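Local structure of CRISPR-associated protein,CRISPR-associated endonuclease Cas9 (Corynebacterium diphtheriae, 6JOO) at residues T580-V584 with H617-W621; L667-S673 with A722-L728. The protein is an RNA-guided CRISPR endonuclease that, in its complete natural form, cuts the two strands of target DNA with RuvC-like and HNH nuclease domains. All blocks are in the same frame, centred on the assembly; numbering follows the deposited sequence.

Contact 1: T580-V584 with H617-W621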
loop_
_atom_site.group_PDB
_atom_site.type_symbol
_atom_site.label_atom_id
_atom_site.label_comp_id
_atom_site.label_asym_id
_atom_site.label_seq_id
_atom_site.Cartn_x
_atom_site.Cartn_y
_atom_site.Cartn_z
ATOM N N THR A 580 3.259 37.147 4.732
ATOM C CA THR A 580 3.715 37.501 3.389
ATOM C C THR A 580 2.560 38.192 2.670
ATOM O O THR A 580 1.621 37.536 2.210
ATOM C CB THR A 580 4.193 36.270 2.618
ATOM O OG1 THR A 580 3.081 35.408 2.350
ATOM C CG2 THR A 580 5.237 35.505 3.420
ATOM N N SER A 581 2.628 39.521 2.587
ATOM C CA SER A 581 1.618 40.269 1.853
ATOM C C SER A 581 1.788 40.040 0.355
ATOM O O SER A 581 2.892 39.784 -0.136
ATOM C CB SER A 581 1.707 41.764 2.177
ATOM O OG SER A 581 2.653 42.422 1.353
ATOM N N ASP A 582 0.671 40.118 -0.373
ATOM C CA ASP A 582 0.700 39.822 -1.804
ATOM C C ASP A 582 1.521 40.851 -2.572
ATOM O O ASP A 582 2.113 40.522 -3.607
ATOM C CB ASP A 582 -0.728 39.747 -2.356
ATOM C CG ASP A 582 -0.838 38.855 -3.591
ATOM O OD1 ASP A 582 0.083 38.873 -4.432
ATOM O OD2 ASP A 582 -1.848 38.127 -3.718
ATOM N N TYR A 583 1.566 42.097 -2.092
ATOM C CA TYR A 583 2.427 43.087 -2.726
ATOM C C TYR A 583 3.889 42.817 -2.400
ATOM O O TYR A 583 4.773 43.060 -3.229
ATOM C CB TYR A 583 2.010 44.501 -2.310
ATOM C CG TYR A 583 0.653 44.898 -2.847
ATOM C CD1 TYR A 583 0.516 45.428 -4.123
ATOM C CD2 TYR A 583 -0.495 44.721 -2.087
ATOM C CE1 TYR A 583 -0.722 45.779 -4.624
ATOM C CE2 TYR A 583 -1.737 45.068 -2.578
ATOM C CZ TYR A 583 -1.844 45.597 -3.848
ATOM O OH TYR A 583 -3.079 45.945 -4.345
ATOM N N VAL A 584 4.157 42.288 -1.204
ATOM C CA VAL A 584 5.485 41.770 -0.894
ATOM C C VAL A 584 5.772 40.527 -1.728
ATOM O O VAL A 584 6.926 40.257 -2.085
ATOM C CB VAL A 584 5.602 41.497 0.622
ATOM C CG1 VAL A 584 6.613 40.397 0.924
ATOM C CG2 VAL A 584 5.977 42.778 1.358
ATOM N N HIS A 617 3.841 49.433 -3.493
ATOM C CA HIS A 617 4.656 48.258 -3.199
ATOM C C HIS A 617 5.772 48.598 -2.222
ATOM O O HIS A 617 6.150 47.763 -1.393
ATOM C CB HIS A 617 5.240 47.678 -4.490
ATOM C CG HIS A 617 4.227 47.026 -5.384
ATOM N ND1 HIS A 617 3.000 47.591 -5.666
ATOM C CD2 HIS A 617 4.270 45.863 -6.076
ATOM C CE1 HIS A 617 2.329 46.799 -6.485
ATOM N NE2 HIS A 617 3.077 45.743 -6.747
ATOM N N ARG A 618 6.300 49.826 -2.293
ATOM C CA ARG A 618 7.325 50.260 -1.352
ATOM C C ARG A 618 6.733 50.587 0.006
ATOM O O ARG A 618 7.400 50.385 1.026
ATOM C CB ARG A 618 8.083 51.471 -1.908
ATOM C CG ARG A 618 9.109 52.111 -0.959
ATOM C CD ARG A 618 10.316 51.216 -0.646
ATOM N NE ARG A 618 10.404 50.033 -1.502
ATOM C CZ ARG A 618 11.378 49.129 -1.443
ATOM N NH1 ARG A 618 11.367 48.083 -2.255
ATOM N NH2 ARG A 618 12.367 49.271 -0.575
ATOM N N ALA A 619 5.485 51.064 0.049
ATOM C CA ALA A 619 4.844 51.286 1.339
ATOM C C ALA A 619 4.654 49.976 2.091
ATOM O O ALA A 619 4.688 49.957 3.327
ATOM C CB ALA A 619 3.504 51.995 1.152
ATOM N N ALA A 620 4.478 48.871 1.363
ATOM C CA ALA A 620 4.290 47.580 2.014
ATOM C C ALA A 620 5.573 47.099 2.681
ATOM O O ALA A 620 5.528 46.525 3.775
ATOM C CB ALA A 620 3.792 46.548 1.002
ATOM N N TRP A 621 6.725 47.326 2.045
ATOM C CA TRP A 621 7.976 46.803 2.583
ATOM C C TRP A 621 8.311 47.436 3.929
ATOM O O TRP A 621 8.844 46.767 4.822
ATOM C CB TRP A 621 9.109 47.024 1.583
#
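The Y583 ring turns its edge to one face of the H617 imidazole in an offset edge-to-face (T-shaped) stack, the most intimate part of a helix-helix contact in the RuvC domain. This domain has an RNase H-type fold and here belongs to the C-terminal part of the engineered fusion. The ring centroids are 5.0 Å apart and the planes stand at 79°. CD1 of Y583 sits 3.2 Å above the imidazole plane, displaced toward the rim, while CE1 of H617 lies in the plane of the phenol ring at its edge. Both side chains have CG beside the backbone N and anti to the carbonyl carbon, chi1 near -70°; Y583 leans directly toward the other helix, whereas the H617 side chain sets out alongside the contact and its imidazole then swings in to the tyrosine.

Next to the stack the helices meet through small apolar groups. The A620 methyl, one turn on from H617, points toward the first turn of helix 582-591, with its CB 4.3 Å from Y583 CB and 4.4 Å from V584 CG2. The contact is small, burying 210 Å² in all, and lies at the surface of the domain. The side chains of T580 and D582 touch Y536 of strand 532-536, an outer strand of the RuvC sheet. The start of helix 582-591 is held by S581 at the N-cap: its OG accepts a hydrogen bond from V584 N at 3.0 Å with an N-H...O angle of 155°, and the same OG faces the A620 methyl.

Contact 2: L667-S673 with A722-L728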
loop_
_atom_site.group_PDB
_atom_site.type_symbol
_atom_site.label_atom_id
_atom_site.label_comp_id
_atom_site.label_asym_id
_atom_site.label_seq_id
_atom_site.Cartn_x
_atom_site.Cartn_y
_atom_site.Cartn_z
ATOM N N LEU A 667 13.730 -26.640 9.367
ATOM C CA LEU A 667 13.665 -26.833 10.804
ATOM C C LEU A 667 14.701 -27.868 11.242
ATOM O O LEU A 667 15.227 -28.638 10.435
ATOM C CB LEU A 667 12.262 -27.275 11.214
ATOM C CG LEU A 667 11.784 -26.886 12.609
ATOM C CD1 LEU A 667 11.769 -25.376 12.756
ATOM C CD2 LEU A 667 10.405 -27.461 12.859
ATOM N N SER A 668 14.998 -27.873 12.537
ATOM C CA SER A 668 15.920 -28.838 13.124
ATOM C C SER A 668 15.121 -29.901 13.863
ATOM O O SER A 668 14.405 -29.593 14.822
ATOM C CB SER A 668 16.911 -28.160 14.069
ATOM O OG SER A 668 17.895 -27.448 13.345
ATOM N N LYS A 669 15.250 -31.147 13.422
ATOM C CA LYS A 669 14.515 -32.264 13.995
ATOM C C LYS A 669 15.445 -33.081 14.884
ATOM O O LYS A 669 16.531 -33.481 14.454
ATOM C CB LYS A 669 13.909 -33.127 12.888
ATOM C CG LYS A 669 13.195 -32.299 11.826
ATOM C CD LYS A 669 12.164 -33.103 11.056
ATOM C CE LYS A 669 11.376 -32.201 10.117
ATOM N NZ LYS A 669 10.258 -32.924 9.451
ATOM N N VAL A 670 15.017 -33.314 16.121
ATOM C CA VAL A 670 15.840 -33.955 17.139
ATOM C C VAL A 670 14.989 -34.973 17.884
ATOM O O VAL A 670 13.832 -34.702 18.220
ATOM C CB VAL A 670 16.440 -32.914 18.109
ATOM C CG1 VAL A 670 16.924 -33.575 19.389
ATOM C CG2 VAL A 670 17.578 -32.163 17.436
ATOM N N LYS A 671 15.563 -36.149 18.133
ATOM C CA LYS A 671 14.846 -37.190 18.857
ATOM C C LYS A 671 14.529 -36.731 20.275
ATOM O O LYS A 671 15.311 -36.011 20.904
ATOM C CB LYS A 671 15.668 -38.480 18.881
ATOM C CG LYS A 671 15.942 -39.057 17.497
ATOM C CD LYS A 671 16.905 -40.230 17.554
ATOM C CE LYS A 671 17.235 -40.742 16.159
ATOM N NZ LYS A 671 18.261 -41.823 16.183
ATOM N N LEU A 672 13.363 -37.151 20.773
ATOM C CA LEU A 672 12.909 -36.714 22.089
ATOM C C LEU A 672 13.850 -37.179 23.195
ATOM O O LEU A 672 13.987 -36.498 24.218
ATOM C CB LEU A 672 11.489 -37.227 22.338
ATOM C CG LEU A 672 10.643 -36.598 23.447
ATOM C CD1 LEU A 672 9.180 -36.800 23.126
ATOM C CD2 LEU A 672 10.953 -37.191 24.813
ATOM N N SER A 673 14.507 -38.323 23.010
ATOM C CA SER A 673 15.392 -38.874 24.029
ATOM C C SER A 673 16.693 -38.100 24.174
ATOM O O SER A 673 17.503 -38.450 25.040
ATOM C CB SER A 673 15.694 -40.339 23.714
ATOM O OG SER A 673 16.208 -40.479 22.401
ATOM N N ALA A 722 10.089 -41.316 23.037
ATOM C CA ALA A 722 11.487 -40.904 23.037
ATOM C C ALA A 722 12.184 -41.194 21.714
ATOM O O ALA A 722 13.268 -40.652 21.468
ATOM C CB ALA A 722 12.237 -41.589 24.179
ATOM N N GLY A 723 11.599 -42.032 20.863
ATOM C CA GLY A 723 12.174 -42.343 19.573
ATOM C C GLY A 723 11.674 -41.497 18.427
ATOM O O GLY A 723 12.023 -41.760 17.272
ATOM N N ASP A 724 10.864 -40.484 18.709
ATOM C CA ASP A 724 10.296 -39.626 17.684
ATOM C C ASP A 724 11.062 -38.312 17.602
ATOM O O ASP A 724 11.661 -37.855 18.580
ATOM C CB ASP A 724 8.819 -39.346 17.967
ATOM C CG ASP A 724 7.981 -40.606 17.996
ATOM O OD1 ASP A 724 8.086 -41.412 17.050
ATOM O OD2 ASP A 724 7.219 -40.795 18.969
ATOM N N ASN A 725 11.029 -37.706 16.418
ATOM C CA ASN A 725 11.655 -36.411 16.199
ATOM C C ASN A 725 10.738 -35.281 16.647
ATOM O O ASN A 725 9.516 -35.349 16.488
ATOM C CB ASN A 725 12.001 -36.232 14.721
ATOM C CG ASN A 725 13.331 -36.843 14.356
ATOM O OD1 ASN A 725 13.975 -37.496 15.176
ATOM N ND2 ASN A 725 13.751 -36.636 13.116
ATOM N N ILE A 726 11.338 -34.233 17.204
ATOM C CA ILE A 726 10.625 -33.008 17.533
ATOM C C ILE A 726 11.337 -31.851 16.850
ATOM O O ILE A 726 12.545 -31.894 16.606
ATOM C CB ILE A 726 10.522 -32.777 19.057
ATOM C CG1 ILE A 726 11.885 -32.437 19.654
ATOM C CG2 ILE A 726 9.955 -34.006 19.742
ATOM C CD1 ILE A 726 11.816 -32.070 21.118
ATOM N N GLY A 727 10.568 -30.808 16.523
ATOM C CA GLY A 727 11.097 -29.688 15.771
ATOM C C GLY A 727 11.589 -28.577 16.676
ATOM O O GLY A 727 10.871 -28.126 17.571
ATOM N N LEU A 728 12.821 -28.135 16.436
ATOM C CA LEU A 728 13.406 -27.013 17.150
ATOM C C LEU A 728 13.925 -25.996 16.147
ATOM O O LEU A 728 14.351 -26.349 15.044
ATOM C CB LEU A 728 14.553 -27.452 18.069
ATOM C CG LEU A 728 14.287 -28.570 19.075
ATOM C CD1 LEU A 728 15.547 -28.829 19.874
ATOM C CD2 LEU A 728 13.133 -28.225 19.996
#
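A two-stranded antiparallel sheet, formed by strands 668-671 and 725-728 of the Cas9 beta-hairpin domain, joins segments 49 residues apart within the C-terminal part of the fusion. S668 with L728 and V670 with I726 are hydrogen-bonded pairs, each closed by two backbone bonds; the bond from V670 N to I726 O measures 2.9 Å. K669-G727 and K671-N725 are the non-hydrogen-bonded pairs between and beyond them. The pairing outlasts the strands: L672 N reaches D724 O at 2.9 Å, and A722 O then accepts from both S673 N and S673 OG, each at 3.1 Å. The hydroxyl comes back to that carbonyl because it stands between its own backbone N and carbonyl carbon (chi1 54°).

On the face with the lysines, the N725 amide lies across the neighbouring strand, its ND2 3.5 Å from K669 CB and its OD1 3.4 Å from K671 CG. Beyond these carbons both lysine chains are extended and lead away from the amide. At the L667 end of the sheet, L667 folds a methyl over the glycine backbone, CD2 meeting G727 CA at 3.7 Å. S668, V670, I726 and L728 occupy the other face. Just beyond strand 668-671, L672 CB packs on A722 CA at 3.7 Å and, more loosely, on I726 CG2.

G727 is tied by hydrogen bonds to S685, between helices 678-681 and 687-694. At the other end R711 and N708 bond to the L672 and S673 backbone, close in sequence to the zinc ligands H712, just before strand 713-715, and H719, within strand 718-720.

Contact 1 and contact 2 lie on opposite sides of the chain's centre, with their centres 82 Å apart and their nearest atoms about 62 Å apart. They come in series along the chain: 580-584 and 617-621 close within the RuvC domain before 667-673 opens the pairing in the beta-hairpin domain. They share neither helix nor sheet. One joins two helices beside the six-stranded RuvC sheet; the other is a small separate sheet near the zinc site. Nucleic acid passes nearer the second, about 5 Å from its nearest atom against about 14 Å for the first. The two contacts thus belong to different parts of the protein, the RuvC nuclease domain and the beta-hairpin domain.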